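Local coordinates for Ycf48-like protein (Thermosynechococcus elongatus, PDB 5OJ5) that binds the C-terminal extension of the D1 protein and probably acts early in photosystem II assembly and in the replacement of photodamaged D1, at residues L140-L146 and M157-A163; W284-G290 and N314-F320. All coordinates share one frame; numbering follows the deposited sequence.

Contact 1 (L140-L146 and M157-A163)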
# COMPACT_ATOMS: atom_id res chain seq x y z
N LEU A 140 -21.06 -8.47 7.19
CA LEU A 140 -19.89 -8.28 6.36
C LEU A 140 -19.02 -9.54 6.39
O LEU A 140 -18.61 -9.98 7.47
CB LEU A 140 -19.09 -7.13 6.97
CG LEU A 140 -17.88 -6.61 6.19
CD1 LEU A 140 -18.37 -5.99 4.92
CD2 LEU A 140 -17.08 -5.62 6.99
N PRO A 141 -18.67 -10.14 5.22
CA PRO A 141 -17.80 -11.33 5.26
C PRO A 141 -16.35 -10.91 5.37
O PRO A 141 -15.79 -10.32 4.44
CB PRO A 141 -18.08 -12.01 3.92
CG PRO A 141 -19.07 -11.17 3.18
CD PRO A 141 -19.21 -9.88 3.89
N GLY A 142 -15.73 -11.23 6.52
CA GLY A 142 -14.38 -10.82 6.81
C GLY A 142 -14.36 -9.38 7.31
O GLY A 142 -15.36 -8.67 7.27
N SER A 143 -13.24 -8.96 7.68
CA SER A 143 -13.04 -7.63 8.20
C SER A 143 -12.55 -6.70 7.11
O SER A 143 -11.95 -7.13 6.12
CB SER A 143 -11.98 -7.66 9.30
OG SER A 143 -10.91 -8.48 8.87
N PRO A 144 -12.75 -5.40 7.28
CA PRO A 144 -12.26 -4.45 6.27
C PRO A 144 -10.76 -4.51 6.08
O PRO A 144 -10.00 -4.54 7.05
CB PRO A 144 -12.65 -3.10 6.86
CG PRO A 144 -13.75 -3.40 7.76
CD PRO A 144 -13.47 -4.71 8.37
N ARG A 145 -10.35 -4.50 4.83
CA ARG A 145 -8.95 -4.48 4.45
C ARG A 145 -8.54 -3.18 3.79
O ARG A 145 -7.42 -2.73 3.97
CB ARG A 145 -8.66 -5.70 3.51
CG ARG A 145 -7.26 -5.72 2.94
CD ARG A 145 -6.24 -5.94 3.96
NE ARG A 145 -4.97 -6.22 3.33
CZ ARG A 145 -4.60 -7.43 2.89
NH1 ARG A 145 -5.35 -8.46 3.12
NH2 ARG A 145 -3.44 -7.63 2.30
N LEU A 146 -9.42 -2.61 2.95
CA LEU A 146 -9.06 -1.44 2.16
C LEU A 146 -10.30 -0.58 2.05
O LEU A 146 -11.41 -1.09 1.84
CB LEU A 146 -8.59 -1.89 0.75
CG LEU A 146 -8.22 -0.78 -0.22
CD1 LEU A 146 -7.19 -1.31 -1.18
CD2 LEU A 146 -9.40 -0.29 -1.04
N MET A 157 -15.09 -0.28 -0.42
CA MET A 157 -14.45 -1.05 0.63
C MET A 157 -14.26 -2.50 0.17
O MET A 157 -15.15 -3.08 -0.47
CB MET A 157 -15.37 -1.02 1.89
CG MET A 157 -14.82 -1.89 3.03
SD MET A 157 -15.64 -1.75 4.59
CE MET A 157 -17.35 -2.11 4.14
N ILE A 158 -13.12 -3.07 0.51
CA ILE A 158 -12.86 -4.48 0.24
C ILE A 158 -12.52 -5.14 1.56
O ILE A 158 -11.71 -4.60 2.34
CB ILE A 158 -11.72 -4.68 -0.79
CG1 ILE A 158 -12.11 -3.92 -2.06
CG2 ILE A 158 -11.54 -6.17 -1.09
CD1 ILE A 158 -11.27 -4.26 -3.28
N THR A 159 -13.09 -6.32 1.80
CA THR A 159 -12.75 -7.07 3.00
C THR A 159 -11.53 -7.93 2.80
O THR A 159 -11.04 -8.11 1.69
CB THR A 159 -13.92 -7.92 3.51
OG1 THR A 159 -14.05 -9.07 2.67
CG2 THR A 159 -15.24 -7.13 3.58
N ASN A 160 -11.06 -8.52 3.91
CA ASN A 160 -9.86 -9.35 3.86
C ASN A 160 -10.03 -10.60 3.00
O ASN A 160 -9.00 -11.17 2.60
CB ASN A 160 -9.37 -9.70 5.26
CG ASN A 160 -10.29 -10.54 5.99
OD1 ASN A 160 -11.47 -10.52 5.80
ND2 ASN A 160 -9.73 -11.31 6.91
N VAL A 161 -11.26 -11.00 2.69
CA VAL A 161 -11.53 -12.13 1.84
C VAL A 161 -12.13 -11.69 0.51
O VAL A 161 -12.70 -12.51 -0.24
CB VAL A 161 -12.38 -13.20 2.53
CG1 VAL A 161 -11.58 -13.80 3.70
CG2 VAL A 161 -13.73 -12.66 2.97
N GLY A 162 -11.97 -10.41 0.14
CA GLY A 162 -12.28 -9.98 -1.19
C GLY A 162 -13.73 -9.64 -1.45
O GLY A 162 -14.09 -9.44 -2.62
N ALA A 163 -14.58 -9.52 -0.42
CA ALA A 163 -15.93 -8.99 -0.68
C ALA A 163 -15.81 -7.48 -0.91
O ALA A 163 -15.01 -6.81 -0.25
CB ALA A 163 -16.85 -9.31 0.50
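Thr159 reaches across to Pro141 with its hydroxyl, donating from OG1 to the carbonyl O at 2.8 Å and meeting it nearly head-on. A chi1 of 76° sets OG1 between its own backbone N and carbonyl carbon, where it also accepts from Ala163 N and, weakly, from Val161 N. The same residue opens a type I turn to Gly162, whose N bonds Thr159 O, while Gly162 O receives the indole N-H of Trp216. Asn160 exchanges bonds with Ser143: Asn160 N donates to Ser143 O at 2.8 Å, nearly along its C=O axis, whereas Ser143 N reaches Asn160 OD1 by a weak, bent one (131° at the hydrogen). From the Pro144-Thr159 pair onward the segments are the first two strands of a four-stranded antiparallel blade of the seven-bladed beta-propeller, and their pairing slips by one residue in a classic beta bulge. Arg145 and Leu146 both face Ile158, whose O is gripped by two N-H donors, both in its carbonyl plane, Arg145 N at 2.8 Å and Leu146 N at 3.1 Å. Ile158 N answers to Leu146 O at 2.9 Å, an O that also takes a CA-H contact from Met157. Pro144 O is satisfied from the neighbouring blade by Asn103 ND2, and Arg145 NH1 by Met185 O. Met157 runs out extended to lay SD beside the Pro144 ring, and the bend at chi3 (55°) then turns CE toward Leu140; Leu140 CD1 meets the Thr159 methyl CG2 tip to tip at 3.6 Å.

Contact 2 (W284-G290 and N314-F320); sequences WLAGGAG and NFYKILF
Ile318 holds CG1 opposite its own carbonyl carbon (chi1 -54°) and keeps the chain extended beyond it, which brings CD1 to 3.4 Å from Trp284 O and to 3.7 Å from Ala286 CB. The two strands pack across the seam between adjacent blades of the beta-propeller: 284-287 is the second strand of its sheet, 317-320 an edge strand of the next. That next sheet is closed by strand 47-51 from the N-terminal end of the chain, pairing with 334-338 from the C-terminal end. Along the seam Trp284 and Phe320 cross at about a right angle as side chains, yet their ring planes meet obliquely at 50°, Trp284 CD1 lying 3.6 Å from Phe320 CZ. Trp47 packs edge-to-face with the same indole, and Trp284 NE1 is bonded to Glu282 OE2. At the other end the contact turns polar. Phe315 N donates to Gly287 O at 2.9 Å, coming from well above the carbonyl plane, while the Phe315 ring brings CE2 to 3.5 Å from Gly290 CA. Phe315 O, pressed against Ala286 CB, is buried without a polar partner. The Asn314 amide is bonded at both ends: ND2 donates, nearly in the amide plane, to Tyr316 OH within its own segment, and OD1 takes Ala289 N across the contact at 2.9 Å, in the carbonyl plane and on a lone pair.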
# COMPACT_ATOMS: atom_id res chain seq x y z
N TRP A 284 10.81 2.33 -7.81
CA TRP A 284 11.45 1.99 -6.55
C TRP A 284 10.96 0.62 -6.10
O TRP A 284 9.79 0.25 -6.28
CB TRP A 284 11.18 3.06 -5.50
CG TRP A 284 11.92 4.32 -5.79
CD1 TRP A 284 11.54 5.32 -6.64
CD2 TRP A 284 13.24 4.65 -5.32
NE1 TRP A 284 12.54 6.29 -6.68
CE2 TRP A 284 13.58 5.89 -5.88
CE3 TRP A 284 14.14 4.01 -4.45
CZ2 TRP A 284 14.80 6.53 -5.60
CZ3 TRP A 284 15.37 4.62 -4.20
CH2 TRP A 284 15.67 5.89 -4.76
N LEU A 285 11.86 -0.14 -5.48
CA LEU A 285 11.62 -1.50 -5.06
C LEU A 285 12.17 -1.64 -3.66
O LEU A 285 13.36 -1.44 -3.43
CB LEU A 285 12.31 -2.46 -6.06
CG LEU A 285 12.18 -3.94 -5.80
CD1 LEU A 285 10.74 -4.42 -5.92
CD2 LEU A 285 13.04 -4.68 -6.81
N ALA A 286 11.27 -1.92 -2.72
CA ALA A 286 11.58 -1.96 -1.29
C ALA A 286 11.51 -3.38 -0.78
O ALA A 286 10.61 -4.13 -1.16
CB ALA A 286 10.56 -1.10 -0.53
N GLY A 287 12.42 -3.74 0.10
CA GLY A 287 12.41 -5.08 0.64
C GLY A 287 12.95 -5.17 2.04
O GLY A 287 13.03 -4.21 2.80
N GLY A 288 13.30 -6.38 2.39
CA GLY A 288 13.72 -6.64 3.74
C GLY A 288 15.08 -6.09 4.05
O GLY A 288 15.94 -5.89 3.17
N ALA A 289 15.30 -5.87 5.35
CA ALA A 289 16.64 -5.60 5.89
C ALA A 289 17.35 -4.45 5.15
O ALA A 289 18.50 -4.56 4.73
CB ALA A 289 17.48 -6.88 5.92
N GLY A 290 16.64 -3.33 5.01
CA GLY A 290 17.26 -2.16 4.45
C GLY A 290 17.39 -2.14 2.94
O GLY A 290 18.02 -1.21 2.42
N ASN A 314 12.80 -3.61 7.73
CA ASN A 314 12.21 -3.96 6.45
C ASN A 314 11.45 -2.75 5.92
O ASN A 314 10.91 -1.93 6.69
CB ASN A 314 11.22 -5.11 6.62
CG ASN A 314 11.86 -6.35 7.21
OD1 ASN A 314 13.04 -6.63 6.97
ND2 ASN A 314 11.07 -7.12 7.94
N PHE A 315 11.38 -2.62 4.62
CA PHE A 315 10.66 -1.52 3.98
C PHE A 315 9.46 -2.13 3.25
O PHE A 315 9.61 -2.80 2.22
CB PHE A 315 11.58 -0.75 3.05
CG PHE A 315 12.67 -0.06 3.75
CD1 PHE A 315 12.43 0.72 4.87
CD2 PHE A 315 13.96 -0.16 3.22
CE1 PHE A 315 13.50 1.38 5.51
CE2 PHE A 315 15.00 0.49 3.81
CZ PHE A 315 14.78 1.25 4.95
N TYR A 316 8.28 -1.98 3.83
CA TYR A 316 7.05 -2.74 3.51
C TYR A 316 6.22 -2.14 2.42
O TYR A 316 5.49 -2.87 1.75
CB TYR A 316 6.07 -2.83 4.71
CG TYR A 316 6.63 -3.67 5.80
CD1 TYR A 316 6.61 -5.07 5.72
CD2 TYR A 316 7.27 -3.08 6.88
CE1 TYR A 316 7.16 -5.86 6.75
CE2 TYR A 316 7.83 -3.83 7.86
CZ TYR A 316 7.78 -5.22 7.80
OH TYR A 316 8.35 -5.95 8.81
N LYS A 317 6.20 -0.81 2.33
CA LYS A 317 5.20 -0.11 1.51
C LYS A 317 5.84 1.16 1.00
O LYS A 317 6.43 1.88 1.80
CB LYS A 317 3.96 0.22 2.37
CG LYS A 317 2.70 0.55 1.57
CD LYS A 317 1.43 0.26 2.42
CE LYS A 317 0.16 0.78 1.78
NZ LYS A 317 -0.07 0.26 0.41
N ILE A 318 5.67 1.44 -0.28
CA ILE A 318 6.10 2.70 -0.88
C ILE A 318 4.86 3.45 -1.33
O ILE A 318 4.07 2.91 -2.10
CB ILE A 318 7.00 2.45 -2.11
CG1 ILE A 318 8.20 1.52 -1.81
CG2 ILE A 318 7.44 3.82 -2.71
CD1 ILE A 318 8.76 0.93 -3.11
N LEU A 319 4.71 4.70 -0.91
CA LEU A 319 3.56 5.52 -1.26
C LEU A 319 4.06 6.81 -1.88
O LEU A 319 4.63 7.64 -1.18
CB LEU A 319 2.72 5.83 -0.02
CG LEU A 319 2.05 4.61 0.61
CD1 LEU A 319 1.32 4.99 1.88
CD2 LEU A 319 1.00 3.97 -0.35
N PHE A 320 3.82 7.01 -3.17
CA PHE A 320 4.10 8.29 -3.82
C PHE A 320 2.80 9.04 -3.96
O PHE A 320 1.82 8.50 -4.48
CB PHE A 320 4.75 8.12 -5.19
CG PHE A 320 6.22 7.78 -5.09
CD1 PHE A 320 7.11 8.73 -4.67
CD2 PHE A 320 6.68 6.50 -5.44
CE1 PHE A 320 8.47 8.41 -4.58
CE2 PHE A 320 8.01 6.20 -5.34
CZ PHE A 320 8.90 7.15 -4.91

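In the fold
Contact 1 lies within one blade of the propeller and contact 2 between two, on opposite sides of the chain's centre, with their own centres about 24 Å apart. They share no strand and do not touch, their nearest atoms being about 7 Å apart. At 140-146 and 157-163 a partly buried hairpin is held chiefly by polar bonds, paired strands giving way to side chains that secure the loop and turn. At 284-290 and 314-320, closer to the middle and mostly buried, the sheets of two blades meet through aliphatic and aromatic side chains, and hydrogen bonds across the contact occur only towards the loop end.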